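Local coordinates for protein superoxide dismutase (PDB 4F2N) that catalyses, as an iron-dependent superoxide dismutase, the dismutation of superoxide to molecular oxygen and hydrogen peroxide, at residues L29-E34 against K80-I85; A33-L38 against A65-L70. All blocks are in the same frame, centred on the assembly; numbering follows the deposited sequence.

Contact 1. Residues L29-E34 against K80-I85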
loop_
_atom_site.group_PDB
_atom_site.type_symbol
_atom_site.label_atom_id
_atom_site.label_comp_id
_atom_site.label_asym_id
_atom_site.label_seq_id
_atom_site.Cartn_x
_atom_site.Cartn_y
_atom_site.Cartn_z
ATOM N N LEU B 29 -7.852 -23.806 -6.961
ATOM C CA LEU B 29 -6.601 -23.012 -6.955
ATOM C C LEU B 29 -5.447 -23.738 -6.271
ATOM O O LEU B 29 -5.386 -23.827 -5.048
ATOM C CB LEU B 29 -6.797 -21.594 -6.372
ATOM C CG LEU B 29 -5.696 -20.586 -6.756
ATOM C CD1 LEU B 29 -5.850 -20.161 -8.209
ATOM C CD2 LEU B 29 -5.726 -19.359 -5.852
ATOM N N ARG B 30 -4.505 -24.235 -7.073
ATOM C CA ARG B 30 -3.511 -25.192 -6.562
ATOM C C ARG B 30 -2.078 -24.808 -6.871
ATOM O O ARG B 30 -1.833 -23.889 -7.638
ATOM C CB ARG B 30 -3.812 -26.616 -7.055
ATOM C CG ARG B 30 -5.230 -27.047 -6.699
ATOM C CD ARG B 30 -5.393 -28.527 -6.442
ATOM N NE ARG B 30 -6.613 -28.715 -5.661
ATOM C CZ ARG B 30 -6.716 -29.460 -4.566
ATOM N NH1 ARG B 30 -5.665 -30.142 -4.106
ATOM N NH2 ARG B 30 -7.889 -29.537 -3.947
ATOM N N TYR B 31 -1.142 -25.485 -6.215
ATOM C CA TYR B 31 0.301 -25.350 -6.476
ATOM C C TYR B 31 0.787 -26.540 -7.352
ATOM O O TYR B 31 0.327 -27.640 -7.140
ATOM C CB TYR B 31 1.056 -25.315 -5.142
ATOM C CG TYR B 31 2.503 -24.936 -5.302
ATOM C CD1 TYR B 31 2.902 -23.592 -5.260
ATOM C CD2 TYR B 31 3.478 -25.917 -5.536
ATOM C CE1 TYR B 31 4.230 -23.248 -5.435
ATOM C CE2 TYR B 31 4.807 -25.574 -5.704
ATOM C CZ TYR B 31 5.172 -24.242 -5.665
ATOM O OH TYR B 31 6.492 -23.906 -5.830
ATOM N N PRO B 32 1.720 -26.329 -8.323
ATOM C CA PRO B 32 2.393 -25.077 -8.691
ATOM C C PRO B 32 1.394 -24.025 -9.148
ATOM O O PRO B 32 0.408 -24.358 -9.822
ATOM C CB PRO B 32 3.324 -25.492 -9.852
ATOM C CG PRO B 32 3.492 -26.976 -9.726
ATOM C CD PRO B 32 2.175 -27.458 -9.172
ATOM N N ALA B 33 1.635 -22.780 -8.761
ATOM C CA ALA B 33 0.728 -21.678 -9.052
ATOM C C ALA B 33 0.642 -21.403 -10.561
ATOM O O ALA B 33 1.644 -21.557 -11.274
ATOM C CB ALA B 33 1.195 -20.434 -8.310
ATOM N N GLU B 34 -0.539 -20.997 -11.029
ATOM C CA GLU B 34 -0.730 -20.511 -12.401
ATOM C C GLU B 34 -1.633 -19.290 -12.382
ATOM O O GLU B 34 -2.600 -19.250 -11.606
ATOM C CB GLU B 34 -1.441 -21.555 -13.272
ATOM C CG GLU B 34 -0.703 -22.831 -13.593
ATOM C CD GLU B 34 -1.518 -23.696 -14.550
ATOM O OE1 GLU B 34 -1.601 -23.342 -15.756
ATOM O OE2 GLU B 34 -2.080 -24.721 -14.110
ATOM N N LYS B 80 -1.261 -29.520 -3.798
ATOM C CA LYS B 80 -2.047 -28.956 -2.697
ATOM C C LYS B 80 -2.662 -27.625 -3.077
ATOM O O LYS B 80 -2.183 -26.983 -4.018
ATOM C CB LYS B 80 -1.169 -28.794 -1.458
ATOM C CG LYS B 80 -0.771 -30.125 -0.831
ATOM C CD LYS B 80 0.459 -29.922 0.047
ATOM C CE LYS B 80 0.676 -31.063 1.046
ATOM N NZ LYS B 80 0.121 -32.351 0.545
ATOM N N THR B 81 -3.710 -27.214 -2.361
ATOM C CA THR B 81 -4.304 -25.878 -2.570
ATOM C C THR B 81 -3.373 -24.757 -2.126
ATOM O O THR B 81 -2.547 -24.906 -1.198
ATOM C CB THR B 81 -5.655 -25.681 -1.832
ATOM O OG1 THR B 81 -5.457 -25.848 -0.418
ATOM C CG2 THR B 81 -6.697 -26.715 -2.324
ATOM N N ILE B 82 -3.521 -23.629 -2.789
ATOM C CA ILE B 82 -2.866 -22.400 -2.358
ATOM C C ILE B 82 -3.268 -22.052 -0.920
ATOM O O ILE B 82 -2.428 -21.635 -0.133
ATOM C CB ILE B 82 -3.177 -21.246 -3.331
ATOM C CG1 ILE B 82 -2.698 -21.602 -4.767
ATOM C CG2 ILE B 82 -2.560 -19.927 -2.853
ATOM C CD1 ILE B 82 -1.211 -21.880 -4.897
ATOM N N GLU B 83 -4.537 -22.262 -0.564
ATOM C CA GLU B 83 -4.986 -22.006 0.813
ATOM C C GLU B 83 -4.224 -22.827 1.857
ATOM O O GLU B 83 -3.974 -22.381 2.983
ATOM C CB GLU B 83 -6.469 -22.308 0.921
ATOM C CG GLU B 83 -7.285 -21.214 0.278
ATOM C CD GLU B 83 -8.711 -21.644 0.016
ATOM O OE1 GLU B 83 -9.458 -21.735 1.006
ATOM O OE2 GLU B 83 -9.068 -21.862 -1.169
ATOM N N GLU B 84 -3.840 -24.035 1.489
ATOM C CA GLU B 84 -3.024 -24.837 2.392
ATOM C C GLU B 84 -1.673 -24.137 2.662
ATOM O O GLU B 84 -1.180 -24.126 3.798
ATOM C CB GLU B 84 -2.834 -26.244 1.819
ATOM C CG GLU B 84 -2.054 -27.173 2.716
ATOM C CD GLU B 84 -2.330 -28.652 2.444
ATOM O OE1 GLU B 84 -3.355 -29.007 1.799
ATOM O OE2 GLU B 84 -1.501 -29.471 2.890
ATOM N N ILE B 85 -1.085 -23.539 1.634
ATOM C CA ILE B 85 0.173 -22.794 1.835
ATOM C C ILE B 85 -0.046 -21.586 2.791
ATOM O O ILE B 85 0.717 -21.365 3.723
ATOM C CB ILE B 85 0.814 -22.350 0.503
ATOM C CG1 ILE B 85 1.030 -23.546 -0.457
ATOM C CG2 ILE B 85 2.114 -21.591 0.760
ATOM C CD1 ILE B 85 1.563 -23.165 -1.827
HETATM O O HOH W 1 -6.681 -22.437 -2.692
#
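Two backbone hydrogen bonds join 29-34 to 80-85. Ile82 N gives its proton to Leu29 O at 2.9 Å, in the carbonyl plane and on a lone pair. Tyr31 N donates to Lys80 O, also at 2.9 Å, but meets that carbonyl nearly head-on, with a C=O...N angle of 179°. The pair makes a single beta bridge between Arg30 and Thr81. A water accepts from Glu83 N and lies within hydrogen-bonding distance of Leu29 O and Glu83 OE2, so it links the loop carbonyl to an N-H of the first helical turn.

Thr81 is the N-cap of helix 82-89, and the bridge therefore sits right at the helix start. Thr81 OG1 lies between its own backbone N and carbonyl carbon (chi1 60°) and accepts from Glu84 N at 3.1 Å. The extended N-terminal loop is thus tied to the head of the short helix that follows helix 52-71, within the alpha-hairpin domain of Fe/Mn superoxide dismutases.

Outside the bridge, Thr81 CG2 lies over one face of the Arg30 guanidinium, 3.5 Å from Arg30 CZ. That group is held by Pro27 O and Gly79 O. On the buried side, Ile82 CG1 packs obliquely against Leu29 CG at 3.7 Å. Ile82 CD1 reaches past Arg30 O to the edge of the Tyr31 ring. Ile85 CD1 comes within 3.7 Å of Tyr31 CD1, the two side chains crossing at about a right angle. Leu29 also packs on His105 and Ser109 of helix 96-113.

Contact 2. Residues A33-L38 against A65-L70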
loop_
_atom_site.group_PDB
_atom_site.type_symbol
_atom_site.label_atom_id
_atom_site.label_comp_id
_atom_site.label_asym_id
_atom_site.label_seq_id
_atom_site.Cartn_x
_atom_site.Cartn_y
_atom_site.Cartn_z
ATOM N N ALA B 33 1.635 -22.780 -8.761
ATOM C CA ALA B 33 0.728 -21.678 -9.052
ATOM C C ALA B 33 0.642 -21.403 -10.561
ATOM O O ALA B 33 1.644 -21.557 -11.274
ATOM C CB ALA B 33 1.195 -20.434 -8.310
ATOM N N GLU B 34 -0.539 -20.997 -11.029
ATOM C CA GLU B 34 -0.730 -20.511 -12.401
ATOM C C GLU B 34 -1.633 -19.290 -12.382
ATOM O O GLU B 34 -2.600 -19.250 -11.606
ATOM C CB GLU B 34 -1.441 -21.555 -13.272
ATOM C CG GLU B 34 -0.703 -22.831 -13.593
ATOM C CD GLU B 34 -1.518 -23.696 -14.550
ATOM O OE1 GLU B 34 -1.601 -23.342 -15.756
ATOM O OE2 GLU B 34 -2.080 -24.721 -14.110
ATOM N N LEU B 35 -1.357 -18.299 -13.233
ATOM C CA LEU B 35 -2.321 -17.202 -13.404
ATOM C C LEU B 35 -3.648 -17.837 -13.841
ATOM O O LEU B 35 -3.669 -18.644 -14.769
ATOM C CB LEU B 35 -1.896 -16.218 -14.489
ATOM C CG LEU B 35 -1.202 -14.890 -14.282
ATOM C CD1 LEU B 35 -1.253 -14.153 -15.616
ATOM C CD2 LEU B 35 -1.841 -14.032 -13.186
ATOM N N PRO B 36 -4.754 -17.485 -13.183
ATOM C CA PRO B 36 -6.047 -18.072 -13.561
ATOM C C PRO B 36 -6.578 -17.579 -14.899
ATOM O O PRO B 36 -6.310 -16.440 -15.321
ATOM C CB PRO B 36 -6.988 -17.612 -12.437
ATOM C CG PRO B 36 -6.381 -16.354 -11.934
ATOM C CD PRO B 36 -4.888 -16.504 -12.087
ATOM N N THR B 37 -7.322 -18.456 -15.559
ATOM C CA THR B 37 -8.034 -18.112 -16.781
ATOM C C THR B 37 -9.189 -17.181 -16.386
ATOM O O THR B 37 -9.970 -17.509 -15.505
ATOM C CB THR B 37 -8.555 -19.394 -17.472
ATOM O OG1 THR B 37 -7.451 -20.282 -17.716
ATOM C CG2 THR B 37 -9.244 -19.069 -18.806
ATOM N N LEU B 38 -9.287 -16.018 -17.012
ATOM C CA LEU B 38 -10.342 -15.064 -16.672
ATOM C C LEU B 38 -11.672 -15.439 -17.325
ATOM O O LEU B 38 -11.692 -15.977 -18.440
ATOM C CB LEU B 38 -9.924 -13.639 -17.055
ATOM C CG LEU B 38 -8.675 -13.056 -16.364
ATOM C CD1 LEU B 38 -8.349 -11.684 -16.913
ATOM C CD2 LEU B 38 -8.837 -12.969 -14.849
ATOM N N ALA B 65 3.417 -11.507 -11.200
ATOM C CA ALA B 65 4.640 -11.508 -10.407
ATOM C C ALA B 65 4.492 -12.348 -9.137
ATOM O O ALA B 65 5.438 -13.013 -8.728
ATOM C CB ALA B 65 5.079 -10.075 -10.063
ATOM N N TYR B 66 3.323 -12.300 -8.496
ATOM C CA TYR B 66 3.074 -13.144 -7.303
ATOM C C TYR B 66 3.112 -14.635 -7.669
ATOM O O TYR B 66 3.650 -15.454 -6.927
ATOM C CB TYR B 66 1.694 -12.827 -6.690
ATOM C CG TYR B 66 1.590 -11.432 -6.106
ATOM C CD1 TYR B 66 2.425 -11.032 -5.052
ATOM C CD2 TYR B 66 0.645 -10.529 -6.577
ATOM C CE1 TYR B 66 2.332 -9.753 -4.490
ATOM C CE2 TYR B 66 0.541 -9.258 -6.031
ATOM C CZ TYR B 66 1.383 -8.881 -4.978
ATOM O OH TYR B 66 1.255 -7.626 -4.436
ATOM N N VAL B 67 2.529 -14.980 -8.808
ATOM C CA VAL B 67 2.522 -16.400 -9.288
ATOM C C VAL B 67 3.974 -16.853 -9.493
ATOM O O VAL B 67 4.394 -17.928 -9.030
ATOM C CB VAL B 67 1.662 -16.550 -10.577
ATOM C CG1 VAL B 67 1.913 -17.879 -11.309
ATOM C CG2 VAL B 67 0.183 -16.375 -10.234
ATOM N N ASP B 68 4.752 -16.007 -10.153
ATOM C CA ASP B 68 6.141 -16.362 -10.504
ATOM C C ASP B 68 6.990 -16.504 -9.252
ATOM O O ASP B 68 7.769 -17.460 -9.120
ATOM C CB ASP B 68 6.755 -15.335 -11.486
ATOM C CG ASP B 68 6.098 -15.367 -12.881
ATOM O OD1 ASP B 68 5.268 -16.257 -13.174
ATOM O OD2 ASP B 68 6.401 -14.479 -13.700
ATOM N N LYS B 69 6.831 -15.580 -8.310
ATOM C CA LYS B 69 7.642 -15.619 -7.083
ATOM C C LYS B 69 7.273 -16.820 -6.229
ATOM O O LYS B 69 8.156 -17.548 -5.735
ATOM C CB LYS B 69 7.500 -14.303 -6.310
ATOM C CG LYS B 69 8.347 -14.208 -5.045
ATOM C CD LYS B 69 9.816 -14.187 -5.355
ATOM C CE LYS B 69 10.598 -13.956 -4.076
ATOM N NZ LYS B 69 11.959 -13.471 -4.421
ATOM N N LEU B 70 5.970 -17.066 -6.076
ATOM C CA LEU B 70 5.496 -18.210 -5.291
ATOM C C LEU B 70 6.083 -19.545 -5.810
ATOM O O LEU B 70 6.483 -20.394 -5.019
ATOM C CB LEU B 70 3.955 -18.272 -5.294
ATOM C CG LEU B 70 3.272 -19.423 -4.574
ATOM C CD1 LEU B 70 3.685 -19.452 -3.111
ATOM C CD2 LEU B 70 1.761 -19.276 -4.704
#
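Val67 is the centre of this contact. It projects from helix 52-71 onto the backbone of the loop between Ala33 and Leu35. Its CG1, anti to the backbone N (chi1 165°), meets Ala33 O at 3.7 Å and Leu35 N at 3.8 Å. Val67 CG2, on the other branch, is 3.9 Å from Leu35 N. Both methyls therefore rest against the peptide that joins Glu34 to Leu35. The Ala33 methyl points at the helix. It touches two residues one turn apart, with Ala33 CB 4.0 Å from Val67 CG1 and 3.8 Å from Leu70 CD2. The Leu70 side chain starts anti to the backbone N (chi1 178°), and its CD2 branch makes this touch. Leu35 adds a looser approach, its CD2 4.3 Å from Val67 CG2. The CB of Glu34 points away from the helix.

Several neighbours probably hold these positions. Ala33 N is hydrogen-bonded to Asn71 OD1, just past Leu70 on the same helix. Pro36 O accepts from Tyr59 OH, while Leu35 also packs on Tyr59 and His63 further back along helix 52-71. Val67 reaches His105 of helix 96-113, the partner helix of the alpha-hairpin. The segments themselves meet through methyl groups and backbone atoms, without a direct polar bond. The flanking hydrogen bonds to Asn71 and Tyr59 probably fix the direction of the loop, and the contact itself supplies apolar burial.

Overall arrangement
Both contacts start from the same N-terminal loop and share Ala33 and Glu34, with centres about 10 Å apart. Contact 1 fastens the loop to the start of helix 82-89, and contact 2 lays its continuation on the later turns of helix 52-71. These helices follow each other in the chain. Both contacts are mainly buried, with an exposed residue at the margin: Arg30 in contact 1, Glu34 in contact 2. Contact 1 buries about twice the area and is polar at its heart, as suits a helix start with peptide groups to pair. Contact 2 meets the side of the last turns of a helix and is apolar. Ile82 CD1 joins the two, 4.0 Å from Leu70 CD2.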